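Local coordinates for protein glutathione S-transferase (Agrobacterium tumefaciens, PDB 2YCD) that binds the glutathione conjugate S-(p-nitrobenzyl)glutathione and probably transfers glutathione to electrophilic compounds, as enzymes of the glutathione transferase superfamily do, at residues A[16-21]-A[47-53]; A[35-39]-A[216-220]; A[39-44]-A[210-216]; A[181-186]-A[203-208]. The contacts are given in a common frame with arbitrary orientation. Residues are numbered along the deposited sequence.

Interaction 1: residues A[16-21]-A[47-53]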
loop_
_atom_site.group_PDB
_atom_site.type_symbol
_atom_site.label_atom_id
_atom_site.label_comp_id
_atom_site.label_asym_id
_atom_site.label_seq_id
_atom_site.Cartn_x
_atom_site.Cartn_y
_atom_site.Cartn_z
ATOM N N ASN A 16 4.232 -24.921 10.775
ATOM C CA ASN A 16 4.651 -23.546 11.043
ATOM C C ASN A 16 5.112 -22.876 9.753
ATOM O O ASN A 16 5.701 -23.527 8.901
ATOM C CB ASN A 16 5.847 -23.567 11.996
ATOM C CG ASN A 16 5.520 -24.142 13.364
ATOM O OD1 ASN A 16 4.362 -24.177 13.804
ATOM N ND2 ASN A 16 6.559 -24.596 14.051
ATOM N N PRO A 17 4.859 -21.570 9.609
ATOM C CA PRO A 17 5.375 -20.852 8.448
ATOM C C PRO A 17 6.855 -20.474 8.609
ATOM O O PRO A 17 7.396 -20.423 9.726
ATOM C CB PRO A 17 4.501 -19.595 8.419
ATOM C CG PRO A 17 4.237 -19.321 9.856
ATOM C CD PRO A 17 4.065 -20.698 10.494
ATOM N N THR A 18 7.498 -20.241 7.468
ATOM C CA THR A 18 8.881 -19.801 7.393
ATOM C C THR A 18 8.926 -18.458 6.655
ATOM O O THR A 18 8.340 -18.317 5.583
ATOM C CB THR A 18 9.754 -20.821 6.638
ATOM O OG1 THR A 18 9.719 -22.061 7.356
ATOM C CG2 THR A 18 11.199 -20.324 6.542
ATOM N N ILE A 19 9.596 -17.475 7.242
ATOM C CA ILE A 19 9.718 -16.168 6.613
ATOM C C ILE A 19 11.160 -15.845 6.261
ATOM O O ILE A 19 12.096 -16.267 6.953
ATOM C CB ILE A 19 9.114 -15.065 7.480
ATOM C CG1 ILE A 19 9.945 -14.846 8.729
ATOM C CG2 ILE A 19 7.637 -15.394 7.814
ATOM C CD1 ILE A 19 9.453 -13.672 9.568
ATOM N N THR A 20 11.360 -15.128 5.171
ATOM C CA THR A 20 12.717 -14.719 4.812
ATOM C C THR A 20 13.057 -13.376 5.435
ATOM O O THR A 20 12.196 -12.486 5.561
ATOM C CB THR A 20 12.913 -14.637 3.297
ATOM O OG1 THR A 20 11.875 -13.811 2.745
ATOM C CG2 THR A 20 12.882 -16.037 2.648
ATOM N N VAL A 21 14.319 -13.239 5.836
ATOM C CA VAL A 21 14.814 -12.057 6.550
ATOM C C VAL A 21 16.253 -11.808 6.106
ATOM O O VAL A 21 16.872 -12.694 5.518
ATOM C CB VAL A 21 14.793 -12.252 8.089
ATOM C CG1 VAL A 21 13.398 -12.676 8.561
ATOM C CG2 VAL A 21 15.856 -13.272 8.539
ATOM N N GLN A 47 1.529 -17.971 17.012
ATOM C CA GLN A 47 1.947 -18.945 16.000
ATOM C C GLN A 47 3.475 -19.089 15.939
ATOM O O GLN A 47 4.166 -18.161 15.517
ATOM C CB GLN A 47 1.427 -18.520 14.628
ATOM C CG GLN A 47 1.970 -19.362 13.482
ATOM C CD GLN A 47 1.463 -20.776 13.542
ATOM O OE1 GLN A 47 0.255 -21.008 13.482
ATOM N NE2 GLN A 47 2.378 -21.734 13.685
ATOM N N PRO A 48 4.022 -20.259 16.341
ATOM C CA PRO A 48 5.465 -20.477 16.162
ATOM C C PRO A 48 5.869 -20.379 14.694
ATOM O O PRO A 48 5.093 -20.735 13.811
ATOM C CB PRO A 48 5.687 -21.911 16.686
ATOM C CG PRO A 48 4.484 -22.195 17.547
ATOM C CD PRO A 48 3.344 -21.425 16.943
ATOM N N TYR A 49 7.062 -19.863 14.432
ATOM C CA TYR A 49 7.508 -19.698 13.059
ATOM C C TYR A 49 9.017 -19.876 12.970
ATOM O O TYR A 49 9.731 -19.996 13.997
ATOM C CB TYR A 49 7.078 -18.325 12.502
ATOM C CG TYR A 49 7.784 -17.150 13.156
ATOM C CD1 TYR A 49 7.323 -16.611 14.351
ATOM C CD2 TYR A 49 8.914 -16.585 12.579
ATOM C CE1 TYR A 49 7.962 -15.531 14.960
ATOM C CE2 TYR A 49 9.564 -15.498 13.183
ATOM C CZ TYR A 49 9.092 -14.997 14.381
ATOM O OH TYR A 49 9.739 -13.928 14.969
ATOM N N HIS A 50 9.499 -19.897 11.739
ATOM C CA HIS A 50 10.905 -20.102 11.441
ATOM C C HIS A 50 11.373 -19.036 10.481
ATOM O O HIS A 50 10.553 -18.400 9.798
ATOM C CB HIS A 50 11.119 -21.505 10.847
ATOM C CG HIS A 50 10.468 -22.573 11.653
ATOM N ND1 HIS A 50 11.062 -23.119 12.772
ATOM C CD2 HIS A 50 9.235 -23.132 11.574
ATOM C CE1 HIS A 50 10.244 -23.993 13.321
ATOM N NE2 HIS A 50 9.124 -24.020 12.614
ATOM N N VAL A 51 12.681 -18.821 10.427
ATOM C CA VAL A 51 13.227 -17.862 9.481
ATOM C C VAL A 51 14.281 -18.485 8.589
ATOM O O VAL A 51 14.961 -19.456 8.971
ATOM C CB VAL A 51 13.793 -16.590 10.165
ATOM C CG1 VAL A 51 12.750 -15.963 11.100
ATOM C CG2 VAL A 51 15.095 -16.882 10.920
ATOM N N ARG A 52 14.386 -17.928 7.390
ATOM C CA ARG A 52 15.457 -18.250 6.472
ATOM C C ARG A 52 16.230 -16.966 6.208
ATOM O O ARG A 52 15.682 -16.010 5.652
ATOM C CB ARG A 52 14.884 -18.828 5.175
ATOM C CG ARG A 52 15.921 -19.240 4.162
ATOM C CD ARG A 52 15.376 -20.321 3.219
ATOM N NE ARG A 52 14.197 -19.879 2.480
ATOM C CZ ARG A 52 14.240 -19.334 1.269
ATOM N NH1 ARG A 52 15.407 -19.162 0.665
ATOM N NH2 ARG A 52 13.118 -18.962 0.660
ATOM N N ARG A 53 17.491 -16.937 6.635
ATOM C CA ARG A 53 18.316 -15.741 6.498
ATOM C C ARG A 53 18.962 -15.671 5.122
ATOM O O ARG A 53 19.564 -16.643 4.658
ATOM C CB ARG A 53 19.412 -15.749 7.566
ATOM C CG ARG A 53 18.910 -15.685 9.003
ATOM C CD ARG A 53 20.065 -15.884 9.994
ATOM N NE ARG A 53 20.731 -17.167 9.785
ATOM C CZ ARG A 53 21.956 -17.457 10.216
ATOM N NH1 ARG A 53 22.667 -16.556 10.887
ATOM N NH2 ARG A 53 22.474 -18.654 9.971
#

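Interaction 2: residues A[35-39]-A[216-220]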
loop_
_atom_site.group_PDB
_atom_site.type_symbol
_atom_site.label_atom_id
_atom_site.label_comp_id
_atom_site.label_asym_id
_atom_site.label_seq_id
_atom_site.Cartn_x
_atom_site.Cartn_y
_atom_site.Cartn_z
ATOM N N ASP A 35 10.263 -7.495 7.827
ATOM C CA ASP A 35 9.947 -8.736 8.537
ATOM C C ASP A 35 9.340 -8.428 9.914
ATOM O O ASP A 35 8.601 -9.243 10.464
ATOM C CB ASP A 35 11.195 -9.617 8.709
ATOM C CG ASP A 35 12.299 -8.925 9.503
ATOM O OD1 ASP A 35 12.792 -7.867 9.049
ATOM O OD2 ASP A 35 12.681 -9.411 10.586
ATOM N N MET A 36 9.621 -7.254 10.471
ATOM C CA MET A 36 9.174 -6.967 11.830
ATOM C C MET A 36 7.642 -7.024 12.015
ATOM O O MET A 36 7.158 -7.659 12.959
ATOM C CB MET A 36 9.756 -5.645 12.319
ATOM C CG MET A 36 9.360 -5.319 13.738
ATOM S SD MET A 36 10.070 -6.454 14.982
ATOM C CE MET A 36 9.222 -5.783 16.396
ATOM N N PRO A 37 6.864 -6.373 11.127
ATOM C CA PRO A 37 5.405 -6.468 11.330
ATOM C C PRO A 37 4.900 -7.892 11.191
ATOM O O PRO A 37 3.947 -8.262 11.871
ATOM C CB PRO A 37 4.812 -5.558 10.229
ATOM C CG PRO A 37 5.979 -5.312 9.256
ATOM C CD PRO A 37 7.214 -5.346 10.129
ATOM N N VAL A 38 5.526 -8.695 10.329
ATOM C CA VAL A 38 5.143 -10.097 10.190
ATOM C C VAL A 38 5.447 -10.889 11.483
ATOM O O VAL A 38 4.600 -11.632 11.967
ATOM C CB VAL A 38 5.871 -10.726 8.979
ATOM C CG1 VAL A 38 5.594 -12.228 8.914
ATOM C CG2 VAL A 38 5.432 -10.030 7.676
ATOM N N ARG A 39 6.660 -10.749 12.016
ATOM C CA ARG A 39 7.034 -11.387 13.279
ATOM C C ARG A 39 6.072 -10.975 14.388
ATOM O O ARG A 39 5.642 -11.815 15.199
ATOM C CB ARG A 39 8.451 -10.979 13.673
ATOM C CG ARG A 39 9.569 -11.489 12.765
ATOM C CD ARG A 39 10.879 -10.920 13.306
ATOM N NE ARG A 39 12.106 -11.351 12.631
ATOM C CZ ARG A 39 12.787 -12.444 12.976
ATOM N NH1 ARG A 39 12.306 -13.294 13.884
ATOM N NH2 ARG A 39 13.928 -12.718 12.364
ATOM N N ALA A 216 8.940 -10.396 19.196
ATOM C CA ALA A 216 9.364 -10.184 17.810
ATOM C C ALA A 216 10.663 -9.391 17.723
ATOM O O ALA A 216 11.546 -9.737 16.959
ATOM C CB ALA A 216 8.253 -9.500 17.020
ATOM N N PHE A 217 10.772 -8.331 18.514
ATOM C CA PHE A 217 11.955 -7.485 18.493
ATOM C C PHE A 217 13.192 -8.265 18.933
ATOM O O PHE A 217 14.255 -8.155 18.318
ATOM C CB PHE A 217 11.746 -6.261 19.395
ATOM C CG PHE A 217 12.869 -5.262 19.314
ATOM C CD1 PHE A 217 14.000 -5.400 20.104
ATOM C CD2 PHE A 217 12.784 -4.193 18.438
ATOM C CE1 PHE A 217 15.043 -4.474 20.010
ATOM C CE2 PHE A 217 13.817 -3.278 18.345
ATOM C CZ PHE A 217 14.939 -3.419 19.133
ATOM N N ASP A 218 13.065 -9.052 19.998
ATOM C CA ASP A 218 14.210 -9.828 20.490
ATOM C C ASP A 218 14.653 -10.852 19.449
ATOM O O ASP A 218 15.845 -11.157 19.323
ATOM C CB ASP A 218 13.874 -10.541 21.802
ATOM C CG ASP A 218 13.740 -9.586 22.984
ATOM O OD1 ASP A 218 14.013 -8.377 22.830
ATOM O OD2 ASP A 218 13.344 -10.071 24.059
ATOM N N ALA A 219 13.704 -11.392 18.685
ATOM C CA ALA A 219 14.064 -12.367 17.669
ATOM C C ALA A 219 14.823 -11.757 16.492
ATOM O O ALA A 219 15.817 -12.336 16.032
ATOM C CB ALA A 219 12.829 -13.170 17.210
ATOM N N GLN A 220 14.401 -10.594 15.995
ATOM C CA GLN A 220 15.176 -9.961 14.931
ATOM C C GLN A 220 16.555 -9.533 15.460
ATOM O O GLN A 220 17.551 -9.605 14.744
ATOM C CB GLN A 220 14.407 -8.804 14.259
ATOM C CG GLN A 220 14.050 -7.613 15.163
ATOM C CD GLN A 220 15.196 -6.621 15.328
ATOM O OE1 GLN A 220 15.935 -6.338 14.377
ATOM N NE2 GLN A 220 15.322 -6.056 16.531
#

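Interaction 3: residues A[39-44]-A[210-216]. With PO4 (phosphate ion), chain C.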
loop_
_atom_site.group_PDB
_atom_site.type_symbol
_atom_site.label_atom_id
_atom_site.label_comp_id
_atom_site.label_asym_id
_atom_site.label_seq_id
_atom_site.Cartn_x
_atom_site.Cartn_y
_atom_site.Cartn_z
ATOM N N ARG A 39 6.660 -10.749 12.016
ATOM C CA ARG A 39 7.034 -11.387 13.279
ATOM C C ARG A 39 6.072 -10.975 14.388
ATOM O O ARG A 39 5.642 -11.815 15.199
ATOM C CB ARG A 39 8.451 -10.979 13.673
ATOM C CG ARG A 39 9.569 -11.489 12.765
ATOM C CD ARG A 39 10.879 -10.920 13.306
ATOM N NE ARG A 39 12.106 -11.351 12.631
ATOM C CZ ARG A 39 12.787 -12.444 12.976
ATOM N NH1 ARG A 39 12.306 -13.294 13.884
ATOM N NH2 ARG A 39 13.928 -12.718 12.364
ATOM N N TRP A 40 5.769 -9.686 14.467
ATOM C CA TRP A 40 4.878 -9.179 15.502
ATOM C C TRP A 40 3.471 -9.787 15.371
ATOM O O TRP A 40 2.878 -10.253 16.367
ATOM C CB TRP A 40 4.880 -7.644 15.422
ATOM C CG TRP A 40 4.106 -6.911 16.513
ATOM C CD1 TRP A 40 3.467 -7.464 17.604
ATOM C CD2 TRP A 40 3.910 -5.497 16.607
ATOM N NE1 TRP A 40 2.878 -6.463 18.360
ATOM C CE2 TRP A 40 3.126 -5.253 17.762
ATOM C CE3 TRP A 40 4.294 -4.411 15.802
ATOM C CZ2 TRP A 40 2.734 -3.960 18.143
ATOM C CZ3 TRP A 40 3.915 -3.126 16.183
ATOM C CH2 TRP A 40 3.143 -2.910 17.350
ATOM N N ALA A 41 2.941 -9.857 14.152
ATOM C CA ALA A 41 1.644 -10.491 13.945
ATOM C C ALA A 41 1.647 -11.953 14.398
ATOM O O ALA A 41 0.704 -12.415 15.068
ATOM C CB ALA A 41 1.217 -10.376 12.477
ATOM N N LEU A 42 2.675 -12.702 14.001
ATOM C CA LEU A 42 2.788 -14.106 14.434
ATOM C C LEU A 42 2.840 -14.229 15.956
ATOM O O LEU A 42 2.193 -15.107 16.532
ATOM C CB LEU A 42 4.003 -14.777 13.780
ATOM C CG LEU A 42 3.898 -14.920 12.254
ATOM C CD1 LEU A 42 5.262 -15.161 11.618
ATOM C CD2 LEU A 42 2.916 -16.035 11.873
ATOM N N GLU A 43 3.590 -13.351 16.610
ATOM C CA GLU A 43 3.648 -13.393 18.071
ATOM C C GLU A 43 2.325 -13.016 18.743
ATOM O O GLU A 43 1.968 -13.607 19.772
ATOM C CB GLU A 43 4.803 -12.535 18.579
ATOM C CG GLU A 43 6.197 -13.137 18.281
ATOM C CD GLU A 43 6.465 -14.409 19.070
ATOM O OE1 GLU A 43 5.688 -14.738 19.983
ATOM O OE2 GLU A 43 7.477 -15.076 18.764
ATOM N N GLU A 44 1.581 -12.078 18.159
ATOM C CA GLU A 44 0.277 -11.688 18.722
ATOM C C GLU A 44 -0.706 -12.851 18.688
ATOM O O GLU A 44 -1.495 -13.011 19.617
ATOM C CB GLU A 44 -0.318 -10.464 17.994
ATOM C CG GLU A 44 0.388 -9.145 18.311
ATOM C CD GLU A 44 0.007 -8.532 19.660
ATOM O OE1 GLU A 44 -1.009 -8.958 20.265
ATOM O OE2 GLU A 44 0.730 -7.621 20.096
ATOM N N ARG A 210 3.847 -3.915 24.213
ATOM C CA ARG A 210 3.144 -5.195 24.206
ATOM C C ARG A 210 4.129 -6.372 24.219
ATOM O O ARG A 210 5.148 -6.352 23.536
ATOM C CB ARG A 210 2.216 -5.278 22.994
ATOM C CG ARG A 210 1.113 -4.226 23.017
ATOM C CD ARG A 210 0.231 -4.283 21.768
ATOM N NE ARG A 210 -0.508 -5.541 21.636
ATOM C CZ ARG A 210 -1.714 -5.769 22.158
ATOM N NH1 ARG A 210 -2.332 -4.830 22.873
ATOM N NH2 ARG A 210 -2.309 -6.940 21.993
ATOM N N PRO A 211 3.829 -7.434 24.981
ATOM C CA PRO A 211 4.778 -8.556 25.040
ATOM C C PRO A 211 5.080 -9.198 23.688
ATOM O O PRO A 211 6.220 -9.635 23.468
ATOM C CB PRO A 211 4.085 -9.564 25.976
ATOM C CG PRO A 211 3.085 -8.749 26.737
ATOM C CD PRO A 211 2.672 -7.608 25.874
ATOM N N ALA A 212 4.095 -9.262 22.793
ATOM C CA ALA A 212 4.366 -9.820 21.459
ATOM C C ALA A 212 5.347 -8.957 20.675
ATOM O O ALA A 212 6.126 -9.487 19.885
ATOM C CB ALA A 212 3.063 -9.983 20.665
ATOM N N PHE A 213 5.285 -7.637 20.853
ATOM C CA PHE A 213 6.246 -6.770 20.187
ATOM C C PHE A 213 7.661 -7.112 20.673
ATOM O O PHE A 213 8.590 -7.241 19.866
ATOM C CB PHE A 213 5.972 -5.288 20.457
ATOM C CG PHE A 213 6.958 -4.365 19.771
ATOM C CD1 PHE A 213 8.201 -4.082 20.337
ATOM C CD2 PHE A 213 6.647 -3.816 18.534
ATOM C CE1 PHE A 213 9.110 -3.246 19.659
ATOM C CE2 PHE A 213 7.541 -2.983 17.875
ATOM C CZ PHE A 213 8.767 -2.694 18.441
ATOM N N LYS A 214 7.828 -7.280 21.984
ATOM C CA LYS A 214 9.137 -7.583 22.544
ATOM C C LYS A 214 9.639 -8.937 22.063
ATOM O O LYS A 214 10.830 -9.086 21.772
ATOM C CB LYS A 214 9.097 -7.540 24.076
ATOM C CG LYS A 214 10.416 -7.977 24.698
ATOM C CD LYS A 214 10.476 -7.698 26.187
ATOM C CE LYS A 214 11.785 -8.206 26.770
ATOM N NZ LYS A 214 12.947 -7.711 25.972
ATOM N N ARG A 215 8.752 -9.926 21.966
ATOM C CA ARG A 215 9.197 -11.232 21.467
ATOM C C ARG A 215 9.676 -11.129 20.020
ATOM O O ARG A 215 10.692 -11.704 19.637
ATOM C CB ARG A 215 8.112 -12.308 21.616
ATOM C CG ARG A 215 7.783 -12.687 23.073
ATOM C CD ARG A 215 6.862 -13.883 23.183
ATOM N NE ARG A 215 5.568 -13.713 22.527
ATOM C CZ ARG A 215 4.469 -13.244 23.114
ATOM N NH1 ARG A 215 4.485 -12.876 24.389
ATOM N NH2 ARG A 215 3.330 -13.154 22.429
ATOM N N ALA A 216 8.940 -10.396 19.196
ATOM C CA ALA A 216 9.364 -10.184 17.810
ATOM C C ALA A 216 10.663 -9.391 17.723
ATOM O O ALA A 216 11.546 -9.737 16.959
ATOM C CB ALA A 216 8.253 -9.500 17.020
HETATM P P PO4 C . -5.058 -6.724 24.702
HETATM O O1 PO4 C . -4.626 -5.329 25.067
HETATM O O2 PO4 C . -4.239 -7.720 25.498
HETATM O O3 PO4 C . -6.524 -6.936 25.025
HETATM O O4 PO4 C . -4.857 -6.972 23.225
HETATM O O HOH W 1 9.540 -13.912 17.591
HETATM O O HOH W 2 1.265 -8.530 22.958
#

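Interaction 4: residues A[181-186]-A[203-208]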
loop_
_atom_site.group_PDB
_atom_site.type_symbol
_atom_site.label_atom_id
_atom_site.label_comp_id
_atom_site.label_asym_id
_atom_site.label_seq_id
_atom_site.Cartn_x
_atom_site.Cartn_y
_atom_site.Cartn_z
ATOM N N MET A 181 0.811 0.255 11.153
ATOM C CA MET A 181 1.001 1.688 11.365
ATOM C C MET A 181 2.167 1.999 12.311
ATOM O O MET A 181 2.964 2.907 12.036
ATOM C CB MET A 181 -0.283 2.327 11.903
ATOM C CG MET A 181 -0.210 3.867 12.010
ATOM S SD MET A 181 -0.216 4.697 10.397
ATOM C CE MET A 181 -1.954 4.548 9.953
ATOM N N ILE A 182 2.278 1.248 13.397
ATOM C CA ILE A 182 3.369 1.479 14.329
ATOM C C ILE A 182 4.722 1.139 13.710
ATOM O O ILE A 182 5.694 1.865 13.892
ATOM C CB ILE A 182 3.100 0.785 15.669
ATOM C CG1 ILE A 182 1.973 1.545 16.372
ATOM C CG2 ILE A 182 4.362 0.780 16.561
ATOM C CD1 ILE A 182 1.382 0.845 17.594
ATOM N N CYS A 183 4.801 0.052 12.947
ATOM C CA CYS A 183 6.076 -0.272 12.312
ATOM C C CYS A 183 6.493 0.789 11.291
ATOM O O CYS A 183 7.686 1.097 11.184
ATOM C CB CYS A 183 6.053 -1.670 11.688
ATOM S SG CYS A 183 6.014 -3.025 12.906
ATOM N N VAL A 184 5.521 1.360 10.586
ATOM C CA VAL A 184 5.792 2.477 9.666
ATOM C C VAL A 184 6.287 3.715 10.448
ATOM O O VAL A 184 7.318 4.324 10.110
ATOM C CB VAL A 184 4.516 2.775 8.795
ATOM C CG1 VAL A 184 4.536 4.177 8.195
ATOM C CG2 VAL A 184 4.337 1.691 7.696
ATOM N N LEU A 185 5.569 4.085 11.501
ATOM C CA LEU A 185 5.921 5.281 12.273
ATOM C C LEU A 185 7.291 5.158 12.927
ATOM O O LEU A 185 7.987 6.166 13.093
ATOM C CB LEU A 185 4.858 5.561 13.342
ATOM C CG LEU A 185 3.514 6.068 12.818
ATOM C CD1 LEU A 185 2.494 6.079 13.937
ATOM C CD2 LEU A 185 3.654 7.455 12.211
ATOM N N ARG A 186 7.688 3.943 13.293
ATOM C CA ARG A 186 8.999 3.745 13.903
ATOM C C ARG A 186 10.161 4.145 13.005
ATOM O O ARG A 186 11.251 4.391 13.514
ATOM C CB ARG A 186 9.171 2.310 14.415
ATOM C CG ARG A 186 8.361 2.012 15.678
ATOM C CD ARG A 186 8.855 0.703 16.378
ATOM N NE ARG A 186 10.258 0.851 16.792
ATOM C CZ ARG A 186 11.271 0.050 16.458
ATOM N NH1 ARG A 186 11.073 -1.030 15.731
ATOM N NH2 ARG A 186 12.507 0.330 16.882
ATOM N N TYR A 203 1.274 6.568 21.207
ATOM C CA TYR A 203 0.695 5.459 20.443
ATOM C C TYR A 203 1.777 4.430 20.060
ATOM O O TYR A 203 1.633 3.239 20.318
ATOM C CB TYR A 203 -0.021 6.043 19.219
ATOM C CG TYR A 203 -0.496 5.040 18.181
ATOM C CD1 TYR A 203 -1.530 4.161 18.450
ATOM C CD2 TYR A 203 0.097 4.991 16.923
ATOM C CE1 TYR A 203 -1.973 3.251 17.495
ATOM C CE2 TYR A 203 -0.337 4.103 15.958
ATOM C CZ TYR A 203 -1.362 3.230 16.237
ATOM O OH TYR A 203 -1.769 2.325 15.284
ATOM N N VAL A 204 2.876 4.905 19.498
ATOM C CA VAL A 204 3.991 4.020 19.156
ATOM C C VAL A 204 4.505 3.304 20.415
ATOM O O VAL A 204 4.734 2.093 20.394
ATOM C CB VAL A 204 5.115 4.815 18.495
ATOM C CG1 VAL A 204 6.397 3.977 18.407
ATOM C CG2 VAL A 204 4.675 5.277 17.109
ATOM N N GLU A 205 4.679 4.044 21.512
ATOM C CA GLU A 205 5.143 3.430 22.752
ATOM C C GLU A 205 4.156 2.396 23.302
ATOM O O GLU A 205 4.578 1.358 23.846
ATOM C CB GLU A 205 5.505 4.478 23.819
ATOM C CG GLU A 205 6.710 5.358 23.442
ATOM C CD GLU A 205 7.980 4.566 23.151
ATOM O OE1 GLU A 205 8.165 3.483 23.744
ATOM O OE2 GLU A 205 8.799 5.032 22.328
ATOM N N ARG A 206 2.856 2.641 23.154
ATOM C CA ARG A 206 1.856 1.659 23.588
ATOM C C ARG A 206 2.035 0.319 22.856
ATOM O O ARG A 206 1.901 -0.761 23.448
ATOM C CB ARG A 206 0.432 2.180 23.367
ATOM C CG ARG A 206 -0.037 3.152 24.441
ATOM C CD ARG A 206 -1.561 3.300 24.448
ATOM N NE ARG A 206 -2.067 3.910 23.233
ATOM C CZ ARG A 206 -2.012 5.207 22.972
ATOM N NH1 ARG A 206 -1.449 6.046 23.843
ATOM N NH2 ARG A 206 -2.518 5.670 21.845
ATOM N N GLY A 207 2.317 0.393 21.555
ATOM C CA GLY A 207 2.561 -0.817 20.782
ATOM C C GLY A 207 3.856 -1.520 21.197
ATOM O O GLY A 207 3.892 -2.742 21.343
ATOM N N LYS A 208 4.918 -0.743 21.375
ATOM C CA LYS A 208 6.228 -1.291 21.730
ATOM C C LYS A 208 6.230 -1.955 23.102
ATOM O O LYS A 208 7.074 -2.819 23.363
ATOM C CB LYS A 208 7.299 -0.194 21.684
ATOM C CG LYS A 208 7.578 0.325 20.260
ATOM C CD LYS A 208 8.443 1.583 20.225
ATOM C CE LYS A 208 9.773 1.424 20.905
ATOM N NZ LYS A 208 10.556 2.701 20.783
#

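Interaction 1: residues A[16-21]-A[47-53]
Gln-47 opens the segment by folding its side chain back: NE2 donates to Pro-48 O (2.9 Å) and lies 3.8 Å from Pro-17 CD. Pro-48 O sits 3.4 Å from Asn-16 CB. At Tyr-49 the side chain meets Pro-17 (CG to Tyr-49 CB 4.0 Å) and Ile-19 (CD1 to Tyr-49 CE2 4.1 Å), while its OH hydrogen-bonds to Arg-39 NH1. His-50 starts the strand pairing: its N donates to Pro-17 O (3.0 Å), its O accepts from Ile-19 N (2.9 Å), and its ring NE2 accepts from Asn-16 ND2 (3.0 Å). Val-51, paired with Ile-19, shares that residue's face, CG1 to CG1 at 3.8 Å, on the side packed against helix 35-45. Arg-52 N donates to Ile-19 O (2.9 Å) and its O accepts from Val-21 N (3.1 Å); Thr-20 CG2 lies over one face of its guanidinium. Arg-53 closes beside Val-21 (CG to Val-21 CG2 3.9 Å). These in-register parallel strands, linked by helix 35-45, form the beta-alpha-beta unit of the thioredoxin-like glutathione transferase N-terminal domain.

Interaction 2: residues A[35-39]-A[216-220]
Helix 35-45 of the thioredoxin-like domain here meets helix 211-225 of the helical C-terminal domain; the short segments cross at 133° with axes 9.5 Å apart. Met-36 bridges the gap through its conformation: chi1 t, chi2 p and chi3 t carry CE across to Ala-216 CB (3.9 Å) and Phe-217 CB (3.9 Å), although its CA-to-CB bond points sideways. CE lies at the edge of the Phe-217 ring; the CA-to-CB bond of Phe-217 points away, though CB touches Met-36 CE. Arg-39 reaches out with chi2 and chi3 both t, then turns at chi4 (-88°) so that a face of the guanidinium lies against Gln-220 CB. Arg-39 NE is held by Asp-35 OD2 in a salt bridge (2.9 Å) within the helix, and NH1 hydrogen-bonds to Tyr-49 OH. Gln-220, p at chi1 and chi2, curls back on its own helix, NE2 donating to Phe-217 O (3.0 Å) and also to Gly-29 O. Arg-39 NH1 comes within 3.4 Å of Ala-219 CB.

Interaction 3: residues A[39-44]-A[210-216]
Two salt bridges between neighbouring glutamates and two arginines clamp this helix pair. Glu-44 takes Arg-210 in a bidentate grip (NE to OE2 2.9 Å, NH2 to OE1 3.0 Å), and Arg-215 NE meets Glu-43 OE1 at 2.7 Å while its NH2 donates to Glu-43 O (3.0 Å). Arg-210, the N-cap residue of helix 211-225, also binds a phosphate ion, probably from the crystallisation liquor, with NH2 2.8 Å from O4. Glu-44 OE2 accepts from Trp-40 NE1 (3.0 Å), and a water links it to Ala-212 N. The edge of the Phe-213 ring points at the face of the Trp-40 six-membered ring, a T-shaped pair with centroids 4.9 Å apart, and Phe-213 CB makes a CH-pi contact over the five-membered ring. Ala-212 and Ala-216 let the backbones approach: CA atoms of Glu-43 and Ala-212 are 5.0 Å apart. Trp-40 also packs on Ile-179 and Ile-182 of helix 176-185. The salt bridges and the aromatic pair form part of the glutathione transferase interface between thioredoxin-like and helical domains.

Interaction 4: residues A[181-186]-A[203-208]
Apolar packing dominates, with Ile-182 at its centre. Ile-182 CG1 lies 3.5 Å from Tyr-203 CE2, its CG2 is 4.2 Å from Val-204 CG1, and its CD1 sits over the face of the Tyr-203 ring in a CH-pi contact, 4.0 Å from the centroid. Ile-182 CD1 also rests 3.8 Å from Gly-207 CA; a CB there would collide with it. Met-181 and Leu-185 approach the edge of the same ring (Met-181 CG to Tyr-203 CE2 and Leu-185 CD1 to Tyr-203 CD2, both 4.0 Å), and Leu-185 CB packs against Val-204 CG2 at 3.8 Å. The two short helical segments, their axes at 115° and 9.6 Å apart at closest approach, belong to the all-helical C-terminal domain of the glutathione transferase fold. Tyr-203 OH hydrogen-bonds to Asp-178. Among charges, Arg-186 NE and Lys-208 NZ lie only 4.4 Å apart, a like-charge proximity relieved by Glu-189, which bridges to both. Arg-186 NH2 donates to Arg-30 O, while Lys-208 NZ makes a weak hydrogen bond, part of a salt bridge, to Glu-205 OE2 (3.3 Å).

The four contacts run from the thioredoxin-like sheet into the helical domain. Interaction 1 pairs the strands before and after helix 35-45; interactions 2 and 3, centres 7 Å apart, join successive turns of that helix to helix 211-225 and share Arg-39 and Ala-216. Arg-39 also bonds to Tyr-49 of interaction 1, whose centre lies 10 Å from that of interaction 2. Interaction 4, about 12 Å from interaction 3 between centres, lies between the paired segments of interactions 2 and 3 in sequence and touches both, through Cys-183 and Gly-207 among others. Interactions 1 and 4 do not meet. Helices 35-45 and 211-225 thus couple the two domains that contribute residues to the glutathione-conjugate pocket.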